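Local coordinates for E3 SUMO-protein ligase SIZ1 (PDB 3I2D) that acts as an E3 ligase that promotes attachment of SUMO to septins and PCNA, with a role in chromosome maintenance also possible, at residues A[157-162]-A[285-290]; A[205-210]-A[279-284]; A[226-231]-A[269-274]; A[265-270]-A[300-305]. All coordinates share one frame; numbering follows the deposited sequence.

The four contacts run along the molecule from the PINIT domain to the zinc site of the SP-RING. Contact 1, where a PINIT loop meets the loop after helix 276-285, lies about 10 Å between centres from contact 2, and the two are joined directly by a backbone hydrogen bond between Phe159 and Leu284. Contact 2 reaches contact 4 through Leu280 packed on Leu300 and Phe279 on Leu303. Contacts 3 and 4, about 12 Å apart between centres, share Lys269 and His270 and both include the zinc ion. Contacts 1 and 3 do not touch: their centres are about 28 Å apart, their nearest atoms about 6 Å.

Contact 1 of 4, residues A[157-162]-A[285-290]; sequences RGFKSK and QIPTWQ
The carbonyl oxygen of Gln285 is gripped by two successive amides of the 157-162 loop. Lys160 N donates to Gln285 O over 2.9 Å, bent at the hydrogen (132°) but lying in the carbonyl plane, and Ser161 N adds a weak bond to Gln285 O at 3.3 Å. The amide of Phe159 is used in the same way, on the backbone of Leu284, giving three consecutive N-H groups turned to the end of one chain segment. A bend at chi2 turns CD of Gln285; its OE1 lies 3.8 Å from Gly158 CA and 3.5 Å from Lys160 CE. Further along, Ser161 OG sits between its backbone N and carbonyl carbon (chi1 70°), a position that sets it 3.3 Å from Pro287 CD, while Ser161 CB touches Ile286 CG2 at 3.7 Å. Pro287 also receives the ring of Phe159, the two side chains crossing at about a right angle with CD2 of Phe159 4.2 Å from CG of Pro287, and Lys162 CE, next to the charged NZ, comes to the same CG. Arg157 holds its own end of the loop by a bond from NH2 to Ile205 O. Backbone N-H groups of the PINIT loop thus donate to the carbonyls of Leu284 and Gln285, where helix 276-285 gives way to the next loop, and the arrangement forms an interface between the PINIT domain and the SP-RING zinc finger.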
# COMPACT_ATOMS: atom_id res chain seq x y z
N ARG A 157 4.38 10.17 -3.28
CA ARG A 157 4.02 10.18 -1.88
C ARG A 157 4.83 9.30 -0.92
O ARG A 157 5.56 9.81 -0.07
CB ARG A 157 2.54 9.84 -1.72
CG ARG A 157 2.06 10.05 -0.31
CD ARG A 157 0.63 10.46 -0.31
NE ARG A 157 -0.28 9.39 0.10
CZ ARG A 157 -0.42 8.23 -0.53
NH1 ARG A 157 0.30 7.95 -1.62
NH2 ARG A 157 -1.33 7.37 -0.10
N GLY A 158 4.69 7.98 -1.03
CA GLY A 158 5.45 7.14 -0.12
C GLY A 158 6.38 6.24 -0.89
O GLY A 158 7.21 6.70 -1.67
N PHE A 159 6.25 4.94 -0.66
CA PHE A 159 7.05 3.94 -1.35
C PHE A 159 8.51 4.35 -1.50
O PHE A 159 9.06 4.25 -2.59
CB PHE A 159 6.44 3.69 -2.72
CG PHE A 159 4.96 3.46 -2.67
CD1 PHE A 159 4.08 4.53 -2.72
CD2 PHE A 159 4.45 2.17 -2.52
CE1 PHE A 159 2.71 4.32 -2.62
CE2 PHE A 159 3.08 1.95 -2.42
CZ PHE A 159 2.21 3.03 -2.47
N LYS A 160 9.13 4.80 -0.42
CA LYS A 160 10.52 5.23 -0.52
C LYS A 160 11.48 4.05 -0.47
O LYS A 160 12.65 4.17 -0.79
CB LYS A 160 10.85 6.26 0.57
CG LYS A 160 10.87 5.71 1.95
CD LYS A 160 11.72 6.56 2.89
CE LYS A 160 11.05 7.87 3.28
NZ LYS A 160 11.68 8.40 4.53
N SER A 161 10.96 2.89 -0.08
CA SER A 161 11.74 1.66 0.01
C SER A 161 11.85 0.99 -1.36
O SER A 161 12.68 0.11 -1.57
CB SER A 161 11.07 0.68 0.95
OG SER A 161 9.88 0.20 0.34
N LYS A 162 10.99 1.40 -2.28
CA LYS A 162 10.97 0.82 -3.62
C LYS A 162 11.76 1.68 -4.59
O LYS A 162 11.56 2.89 -4.67
CB LYS A 162 9.53 0.74 -4.13
CG LYS A 162 8.55 -0.04 -3.29
CD LYS A 162 8.53 -1.50 -3.68
CE LYS A 162 7.23 -2.13 -3.27
NZ LYS A 162 6.08 -1.37 -3.87
N GLN A 285 5.48 4.29 3.72
CA GLN A 285 6.84 4.62 3.35
C GLN A 285 7.64 3.39 2.94
O GLN A 285 8.40 3.41 1.97
CB GLN A 285 7.57 5.28 4.52
CG GLN A 285 6.96 6.57 5.02
CD GLN A 285 6.75 7.58 3.92
OE1 GLN A 285 7.55 7.68 3.00
NE2 GLN A 285 5.68 8.33 4.03
N ILE A 286 7.48 2.31 3.71
CA ILE A 286 8.21 1.07 3.49
C ILE A 286 7.24 -0.12 3.52
O ILE A 286 7.13 -0.81 4.53
CB ILE A 286 9.29 0.93 4.60
CG1 ILE A 286 10.16 2.20 4.61
CG2 ILE A 286 10.14 -0.30 4.39
CD1 ILE A 286 10.93 2.44 5.89
N PRO A 287 6.52 -0.36 2.41
CA PRO A 287 5.53 -1.44 2.25
C PRO A 287 6.05 -2.86 2.36
O PRO A 287 6.45 -3.46 1.38
CB PRO A 287 4.93 -1.15 0.88
CG PRO A 287 6.10 -0.62 0.14
CD PRO A 287 6.73 0.34 1.13
N THR A 288 6.01 -3.39 3.58
CA THR A 288 6.45 -4.74 3.87
C THR A 288 5.23 -5.59 4.20
O THR A 288 5.19 -6.77 3.88
CB THR A 288 7.36 -4.75 5.08
OG1 THR A 288 6.63 -4.32 6.24
CG2 THR A 288 8.55 -3.84 4.85
N TRP A 289 4.23 -4.97 4.81
CA TRP A 289 3.00 -5.65 5.22
C TRP A 289 3.35 -6.93 5.97
O TRP A 289 2.99 -8.03 5.55
CB TRP A 289 2.09 -5.93 4.02
CG TRP A 289 1.54 -4.65 3.40
CD1 TRP A 289 1.99 -4.02 2.28
CD2 TRP A 289 0.53 -3.80 3.96
NE1 TRP A 289 1.34 -2.82 2.11
CE2 TRP A 289 0.44 -2.66 3.12
CE3 TRP A 289 -0.30 -3.88 5.08
CZ2 TRP A 289 -0.45 -1.61 3.38
CZ3 TRP A 289 -1.19 -2.84 5.34
CH2 TRP A 289 -1.25 -1.72 4.49
N GLN A 290 4.07 -6.72 7.07
CA GLN A 290 4.53 -7.76 7.98
C GLN A 290 4.38 -7.24 9.40
O GLN A 290 4.71 -6.10 9.69
CB GLN A 290 5.99 -8.07 7.78
CG GLN A 290 6.27 -8.99 6.64
CD GLN A 290 7.71 -9.44 6.63
OE1 GLN A 290 8.05 -10.44 6.00
NE2 GLN A 290 8.57 -8.70 7.32

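Contact 2 of 4, residues A[205-210]-A[279-284]; sequences ITPEQL and FLHSQL
Pro207 and His281 meet where the first turn of helix 207-215 packs against helix 276-285 of the SP-RING, a helix-helix contact with one polar pair at its margin. From CB, which does not itself aim at the other helix, the His281 side chain carries its ring up to Pro207. Its ring atoms CG and CD2 pass under Pro207 CB, which stands over the face 3.6 Å from the centroid of the His281 ring, a CH-pi contact. ND1 and CE1 both have Pro207 CG nearby, and at the tip NE2 comes within 3.4 Å of Pro207 CB while its N-H points elsewhere, to Glu208. That bond, His281 NE2 to Glu208 OE2, is 3.2 Å long and nearly straight (167°). OE2 lies close to the imidazole plane and is met on its syn side, 25° out of the carboxylate plane; the carboxylate itself is turned 51° against the ring. The Glu208 CB points away from the helix opposite, and a bend at chi2 helps bring the carboxylate back. The carboxylate would probably favour a protonated imidazole. An alanine in place of His281 would probably leave Glu208 OE2 without this N-H and open a gap beside the Pro207 ring. Behind the polar pair the contact is apolar and buried. Pro207 CG rests on Leu284 CD2 at 3.8 Å, and Leu280 divides its branches: CD1 lies near Pro207 O, and CD2 touches Leu210 CD1 at 3.8 Å.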
# COMPACT_ATOMS: atom_id res chain seq x y z
N ILE A 205 -5.17 7.50 -0.88
CA ILE A 205 -5.89 7.07 0.31
C ILE A 205 -4.89 7.30 1.41
O ILE A 205 -3.73 6.90 1.33
CB ILE A 205 -6.33 5.61 0.29
CG1 ILE A 205 -7.48 5.44 -0.70
CG2 ILE A 205 -6.81 5.21 1.70
CD1 ILE A 205 -8.10 4.05 -0.67
N THR A 206 -5.36 7.96 2.44
CA THR A 206 -4.51 8.33 3.55
C THR A 206 -4.37 7.34 4.70
O THR A 206 -5.25 6.51 4.97
CB THR A 206 -4.99 9.71 4.04
OG1 THR A 206 -3.95 10.66 3.80
CG2 THR A 206 -5.39 9.69 5.50
N PRO A 207 -3.21 7.37 5.37
CA PRO A 207 -2.98 6.47 6.50
C PRO A 207 -4.12 6.56 7.53
O PRO A 207 -4.64 5.54 7.98
CB PRO A 207 -1.64 6.96 7.06
CG PRO A 207 -0.89 7.31 5.78
CD PRO A 207 -1.95 8.01 4.94
N GLU A 208 -4.54 7.78 7.89
CA GLU A 208 -5.62 7.96 8.86
C GLU A 208 -6.97 7.52 8.29
O GLU A 208 -7.87 7.15 9.03
CB GLU A 208 -5.70 9.41 9.37
CG GLU A 208 -4.98 10.42 8.53
CD GLU A 208 -3.46 10.37 8.69
OE1 GLU A 208 -2.75 10.51 7.66
OE2 GLU A 208 -2.98 10.22 9.84
N GLN A 209 -7.12 7.55 6.97
CA GLN A 209 -8.37 7.09 6.39
C GLN A 209 -8.43 5.60 6.60
O GLN A 209 -9.45 5.08 7.03
CB GLN A 209 -8.43 7.35 4.90
CG GLN A 209 -8.47 8.77 4.49
CD GLN A 209 -8.86 8.89 3.05
OE1 GLN A 209 -9.91 8.37 2.66
NE2 GLN A 209 -8.04 9.55 2.24
N LEU A 210 -7.34 4.90 6.30
CA LEU A 210 -7.28 3.46 6.48
C LEU A 210 -7.46 3.10 7.95
O LEU A 210 -8.03 2.05 8.25
CB LEU A 210 -5.96 2.89 5.99
CG LEU A 210 -5.70 2.91 4.50
CD1 LEU A 210 -4.46 2.10 4.23
CD2 LEU A 210 -6.87 2.32 3.75
N PHE A 279 1.80 1.80 12.28
CA PHE A 279 1.98 0.71 11.34
C PHE A 279 1.65 1.18 9.92
O PHE A 279 2.38 0.88 8.97
CB PHE A 279 1.08 -0.46 11.72
CG PHE A 279 1.15 -1.60 10.75
CD1 PHE A 279 2.27 -2.42 10.71
CD2 PHE A 279 0.09 -1.86 9.88
CE1 PHE A 279 2.34 -3.49 9.80
CE2 PHE A 279 0.16 -2.92 8.97
CZ PHE A 279 1.29 -3.74 8.93
N LEU A 280 0.55 1.92 9.78
CA LEU A 280 0.08 2.39 8.48
C LEU A 280 0.93 3.48 7.87
O LEU A 280 1.02 3.58 6.65
CB LEU A 280 -1.38 2.83 8.60
CG LEU A 280 -2.36 1.67 8.78
CD1 LEU A 280 -3.66 2.17 9.38
CD2 LEU A 280 -2.61 1.03 7.43
N HIS A 281 1.54 4.31 8.71
CA HIS A 281 2.42 5.38 8.24
C HIS A 281 3.75 4.75 7.85
O HIS A 281 4.46 5.26 7.01
CB HIS A 281 2.63 6.43 9.32
CG HIS A 281 1.66 7.57 9.25
ND1 HIS A 281 1.80 8.60 8.35
CD2 HIS A 281 0.49 7.79 9.90
CE1 HIS A 281 0.76 9.42 8.46
NE2 HIS A 281 -0.05 8.94 9.39
N SER A 282 4.07 3.63 8.50
CA SER A 282 5.29 2.89 8.21
C SER A 282 5.12 2.13 6.89
O SER A 282 6.02 2.11 6.06
CB SER A 282 5.55 1.88 9.32
OG SER A 282 6.78 1.23 9.06
N GLN A 283 3.96 1.51 6.69
CA GLN A 283 3.71 0.79 5.45
C GLN A 283 3.70 1.73 4.24
O GLN A 283 4.17 1.37 3.16
CB GLN A 283 2.37 0.02 5.53
CG GLN A 283 2.39 -1.14 6.49
CD GLN A 283 3.62 -2.02 6.30
OE1 GLN A 283 3.83 -2.57 5.22
NE2 GLN A 283 4.43 -2.15 7.34
N LEU A 284 3.18 2.94 4.42
CA LEU A 284 3.12 3.87 3.31
C LEU A 284 4.51 4.22 2.81
O LEU A 284 4.71 4.40 1.62
CB LEU A 284 2.38 5.15 3.70
CG LEU A 284 2.53 6.28 2.68
CD1 LEU A 284 1.87 5.91 1.36
CD2 LEU A 284 1.94 7.54 3.26

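Contact 3 of 4, residues A[226-231]-A[269-274]; sequences LLYLKK and KHLQCF. With ZN (zinc ion), chain B.
Apolar contact comes first: Tyr228 and Leu229, neighbours on helix 222-234, each take one methyl branch of Leu271. Tyr228 CD2 lies 3.7 Å from Leu271 CD1, and Leu229 CD1 is 3.7 Å from Leu271 CD2, so the leucine bridges two successive side chains of the helix. Chi1 (-174°) puts CG of Tyr228 anti to the backbone N; the ring beyond it meets the Lys269-His270 peptide obliquely, its CZ 3.8 Å from His270 N. Polar contacts gather at the ring's tip. Tyr228 OH stands 3.1 Å from Lys269 O, and a water lies in the plane of the ring at its edge, weakly bonded at 3.5 Å both to Tyr228 OH and to Leu271 N. A metal bond makes the third group: His270 NE2 binds the zinc ion at 2.1 Å, with Cys268, Cys291 and Cys294 completing the site in the SP-RING. The His270 CB points away from the helix, while His270 O is held by Lys264 NZ. An alanine at Tyr228 would probably leave Leu271 CD1 without its aromatic neighbour and the Lys269 carbonyl without the nearby hydroxyl. The zinc bond belongs to the ligand loop alone; the helix meets that loop through apolar contacts with Leu271, the Tyr228 ring and hydroxyl beside the backbone and a weakly held water, and not through the histidine ring.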
# COMPACT_ATOMS: atom_id res chain seq x y z
N LEU A 226 -8.10 -13.32 26.71
CA LEU A 226 -8.04 -14.03 27.99
C LEU A 226 -7.76 -15.51 27.80
O LEU A 226 -6.98 -16.10 28.55
CB LEU A 226 -9.35 -13.86 28.76
CG LEU A 226 -9.39 -12.54 29.53
CD1 LEU A 226 -10.65 -12.46 30.38
CD2 LEU A 226 -8.15 -12.45 30.42
N LEU A 227 -8.39 -16.10 26.79
CA LEU A 227 -8.19 -17.50 26.48
C LEU A 227 -6.75 -17.72 26.05
O LEU A 227 -6.12 -18.71 26.45
CB LEU A 227 -9.12 -17.94 25.36
CG LEU A 227 -10.55 -18.23 25.79
CD1 LEU A 227 -11.30 -18.81 24.62
CD2 LEU A 227 -10.54 -19.20 26.96
N TYR A 228 -6.22 -16.80 25.24
CA TYR A 228 -4.83 -16.90 24.80
C TYR A 228 -3.92 -16.72 26.02
O TYR A 228 -3.00 -17.52 26.24
CB TYR A 228 -4.50 -15.82 23.77
CG TYR A 228 -3.12 -15.97 23.18
CD1 TYR A 228 -2.91 -16.77 22.05
CD2 TYR A 228 -2.01 -15.39 23.79
CE1 TYR A 228 -1.64 -17.00 21.55
CE2 TYR A 228 -0.72 -15.61 23.30
CZ TYR A 228 -0.55 -16.41 22.18
OH TYR A 228 0.72 -16.65 21.70
N LEU A 229 -4.18 -15.68 26.81
CA LEU A 229 -3.39 -15.40 28.00
C LEU A 229 -3.29 -16.61 28.92
O LEU A 229 -2.31 -16.77 29.64
CB LEU A 229 -3.99 -14.21 28.75
CG LEU A 229 -3.29 -13.87 30.06
CD1 LEU A 229 -1.90 -13.32 29.79
CD2 LEU A 229 -4.10 -12.85 30.81
N LYS A 230 -4.32 -17.45 28.91
CA LYS A 230 -4.33 -18.65 29.75
C LYS A 230 -3.57 -19.78 29.05
O LYS A 230 -2.81 -20.50 29.69
CB LYS A 230 -5.77 -19.09 30.05
CG LYS A 230 -6.47 -18.21 31.08
CD LYS A 230 -7.96 -18.52 31.15
CE LYS A 230 -8.65 -17.74 32.27
NZ LYS A 230 -8.22 -18.20 33.61
N LYS A 231 -3.77 -19.92 27.74
CA LYS A 231 -3.06 -20.94 26.97
C LYS A 231 -1.57 -20.65 27.11
O LYS A 231 -0.75 -21.55 27.26
CB LYS A 231 -3.46 -20.88 25.49
CG LYS A 231 -2.68 -21.82 24.57
CD LYS A 231 -3.17 -21.73 23.12
CE LYS A 231 -4.65 -22.13 22.99
NZ LYS A 231 -5.22 -22.01 21.61
N LYS A 269 -0.53 -14.61 16.72
CA LYS A 269 -0.49 -15.42 17.92
C LYS A 269 0.44 -14.78 18.93
O LYS A 269 1.59 -15.19 19.09
CB LYS A 269 0.01 -16.84 17.61
CG LYS A 269 -1.04 -17.78 17.04
CD LYS A 269 -1.33 -17.54 15.58
CE LYS A 269 -2.48 -18.45 15.11
NZ LYS A 269 -2.23 -19.89 15.46
N HIS A 270 -0.05 -13.74 19.59
CA HIS A 270 0.75 -13.05 20.59
C HIS A 270 -0.04 -11.90 21.18
O HIS A 270 -0.92 -11.33 20.53
CB HIS A 270 2.10 -12.57 20.00
CG HIS A 270 1.98 -11.61 18.86
ND1 HIS A 270 1.61 -10.29 19.01
CD2 HIS A 270 2.20 -11.78 17.53
CE1 HIS A 270 1.59 -9.70 17.83
NE2 HIS A 270 1.94 -10.58 16.91
N LEU A 271 0.26 -11.59 22.43
CA LEU A 271 -0.41 -10.52 23.16
C LEU A 271 0.01 -9.13 22.71
O LEU A 271 -0.84 -8.24 22.57
CB LEU A 271 -0.11 -10.68 24.65
CG LEU A 271 -1.29 -10.91 25.58
CD1 LEU A 271 -2.25 -11.95 25.00
CD2 LEU A 271 -0.74 -11.36 26.92
N GLN A 272 1.31 -8.94 22.50
CA GLN A 272 1.85 -7.65 22.08
C GLN A 272 1.20 -7.08 20.82
O GLN A 272 1.19 -7.73 19.78
CB GLN A 272 3.38 -7.75 21.87
CG GLN A 272 4.09 -6.42 21.52
CD GLN A 272 3.74 -5.27 22.47
OE1 GLN A 272 3.72 -5.44 23.70
NE2 GLN A 272 3.45 -4.09 21.91
N CYS A 273 0.66 -5.88 20.95
CA CYS A 273 0.04 -5.21 19.82
C CYS A 273 1.00 -4.13 19.37
O CYS A 273 2.09 -4.00 19.92
CB CYS A 273 -1.29 -4.57 20.22
SG CYS A 273 -2.53 -5.75 20.76
N PHE A 274 0.60 -3.37 18.37
CA PHE A 274 1.42 -2.27 17.87
C PHE A 274 0.43 -1.19 17.45
O PHE A 274 -0.74 -1.48 17.25
CB PHE A 274 2.28 -2.71 16.68
CG PHE A 274 1.50 -3.38 15.61
CD1 PHE A 274 1.40 -4.76 15.58
CD2 PHE A 274 0.85 -2.62 14.64
CE1 PHE A 274 0.66 -5.40 14.59
CE2 PHE A 274 0.11 -3.24 13.65
CZ PHE A 274 0.01 -4.64 13.62
ZN ZN B . 1.88 -10.54 14.80
O HOH W 1 1.93 -14.26 23.91

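Contact 4 of 4, residues A[265-270]-A[300-305]; sequences SINCKH and LENLAI. With ZN (zinc ion), chain B.
The carboxamides of Asn267 and Asn302 cross with their planes 76° apart. Asn267 ND2 stands well off to one side of the Asn302 amide plane, 3.3 Å from Asn302 OD1, while a water lies nearer that plane, on its other side. This water donates to Asn302 OD1 at 3.1 Å and is also bonded to Ser265 OG at 2.7 Å, linking the two segments through side chains. The serine OG, anti to its backbone N (chi1 -178°), additionally meets Asn302 CB at 3.4 Å. In the backbone, Ile266 N donates to Asn302 O over 3.0 Å, tilted 15° from the carbonyl plane, and Ser265 CA makes a CA-H...O contact to the same oxygen. Both lie beside an antiparallel bridge in which Ser265 and Leu303 form a non-hydrogen-bonded pair, the join between strands 262-265 and 303-305 in the small three-stranded sheet of the SP-RING. On this sheet Leu303 packs against Phe279 of helix 276-285. The chain leaves strand 262-265 at once through a type I turn from Ser265 to Cys268, closed by Cys268 N on Ser265 O at 2.8 Å. That turn delivers Cys268 SG to the zinc ion at 2.1 Å, beside the His270 ligand. Exposed Ile266 puts CG2 4.1 Å from CB of the buried Ala304.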
# COMPACT_ATOMS: atom_id res chain seq x y z
N SER A 265 -3.01 -8.49 13.56
CA SER A 265 -3.86 -9.29 12.67
C SER A 265 -4.60 -10.25 13.57
O SER A 265 -4.07 -10.68 14.61
CB SER A 265 -3.01 -10.10 11.68
OG SER A 265 -3.83 -10.85 10.77
N ILE A 266 -5.82 -10.59 13.18
CA ILE A 266 -6.58 -11.55 13.96
C ILE A 266 -5.84 -12.89 13.87
O ILE A 266 -6.04 -13.81 14.69
CB ILE A 266 -8.00 -11.67 13.41
CG1 ILE A 266 -7.96 -12.21 11.98
CG2 ILE A 266 -8.67 -10.29 13.45
CD1 ILE A 266 -9.31 -12.24 11.30
N ASN A 267 -4.94 -12.98 12.89
CA ASN A 267 -4.11 -14.16 12.68
C ASN A 267 -2.84 -14.15 13.53
O ASN A 267 -2.06 -15.10 13.50
CB ASN A 267 -3.71 -14.27 11.21
CG ASN A 267 -4.90 -14.47 10.30
OD1 ASN A 267 -5.96 -14.92 10.74
ND2 ASN A 267 -4.74 -14.15 9.02
N CYS A 268 -2.63 -13.08 14.30
CA CYS A 268 -1.43 -13.02 15.13
C CYS A 268 -1.56 -13.82 16.43
O CYS A 268 -2.56 -13.74 17.13
CB CYS A 268 -1.05 -11.56 15.44
SG CYS A 268 -0.12 -10.66 14.11
N LYS A 269 -0.53 -14.61 16.72
CA LYS A 269 -0.49 -15.42 17.92
C LYS A 269 0.44 -14.78 18.93
O LYS A 269 1.59 -15.19 19.09
CB LYS A 269 0.01 -16.84 17.61
CG LYS A 269 -1.04 -17.78 17.04
CD LYS A 269 -1.33 -17.54 15.58
CE LYS A 269 -2.48 -18.45 15.11
NZ LYS A 269 -2.23 -19.89 15.46
N HIS A 270 -0.05 -13.74 19.59
CA HIS A 270 0.75 -13.05 20.59
C HIS A 270 -0.04 -11.90 21.18
O HIS A 270 -0.92 -11.33 20.53
CB HIS A 270 2.10 -12.57 20.00
CG HIS A 270 1.98 -11.61 18.86
ND1 HIS A 270 1.61 -10.29 19.01
CD2 HIS A 270 2.20 -11.78 17.53
CE1 HIS A 270 1.59 -9.70 17.83
NE2 HIS A 270 1.94 -10.58 16.91
N LEU A 300 -4.42 -5.77 5.40
CA LEU A 300 -5.15 -4.65 5.99
C LEU A 300 -6.52 -5.07 6.53
O LEU A 300 -6.92 -4.66 7.62
CB LEU A 300 -5.30 -3.54 4.94
CG LEU A 300 -5.52 -2.09 5.41
CD1 LEU A 300 -6.95 -1.87 5.82
CD2 LEU A 300 -4.59 -1.79 6.56
N GLU A 301 -7.23 -5.90 5.77
CA GLU A 301 -8.56 -6.37 6.18
C GLU A 301 -8.58 -7.18 7.47
O GLU A 301 -9.61 -7.28 8.13
CB GLU A 301 -9.20 -7.20 5.06
CG GLU A 301 -8.27 -8.19 4.39
CD GLU A 301 -7.61 -7.62 3.14
OE1 GLU A 301 -6.95 -6.55 3.22
OE2 GLU A 301 -7.76 -8.25 2.06
N ASN A 302 -7.44 -7.77 7.83
CA ASN A 302 -7.36 -8.57 9.05
C ASN A 302 -6.85 -7.80 10.25
O ASN A 302 -6.68 -8.37 11.33
CB ASN A 302 -6.45 -9.77 8.83
CG ASN A 302 -7.03 -10.75 7.85
OD1 ASN A 302 -6.37 -11.72 7.48
ND2 ASN A 302 -8.26 -10.52 7.44
N LEU A 303 -6.60 -6.51 10.06
CA LEU A 303 -6.09 -5.68 11.13
C LEU A 303 -7.25 -5.20 12.01
O LEU A 303 -8.17 -4.55 11.53
CB LEU A 303 -5.33 -4.49 10.53
CG LEU A 303 -4.21 -3.84 11.35
CD1 LEU A 303 -3.13 -4.86 11.64
CD2 LEU A 303 -3.62 -2.66 10.58
N ALA A 304 -7.20 -5.55 13.29
CA ALA A 304 -8.24 -5.16 14.24
C ALA A 304 -7.68 -4.61 15.56
O ALA A 304 -6.57 -4.95 15.97
CB ALA A 304 -9.14 -6.36 14.54
N ILE A 305 -8.45 -3.75 16.21
CA ILE A 305 -8.05 -3.16 17.49
C ILE A 305 -8.22 -4.25 18.53
O ILE A 305 -9.14 -5.04 18.45
CB ILE A 305 -8.98 -1.98 17.89
CG1 ILE A 305 -8.77 -0.80 16.94
CG2 ILE A 305 -8.72 -1.57 19.35
CD1 ILE A 305 -7.34 -0.36 16.85
ZN ZN B . 1.88 -10.54 14.80
O HOH W 2 -3.37 -11.37 8.13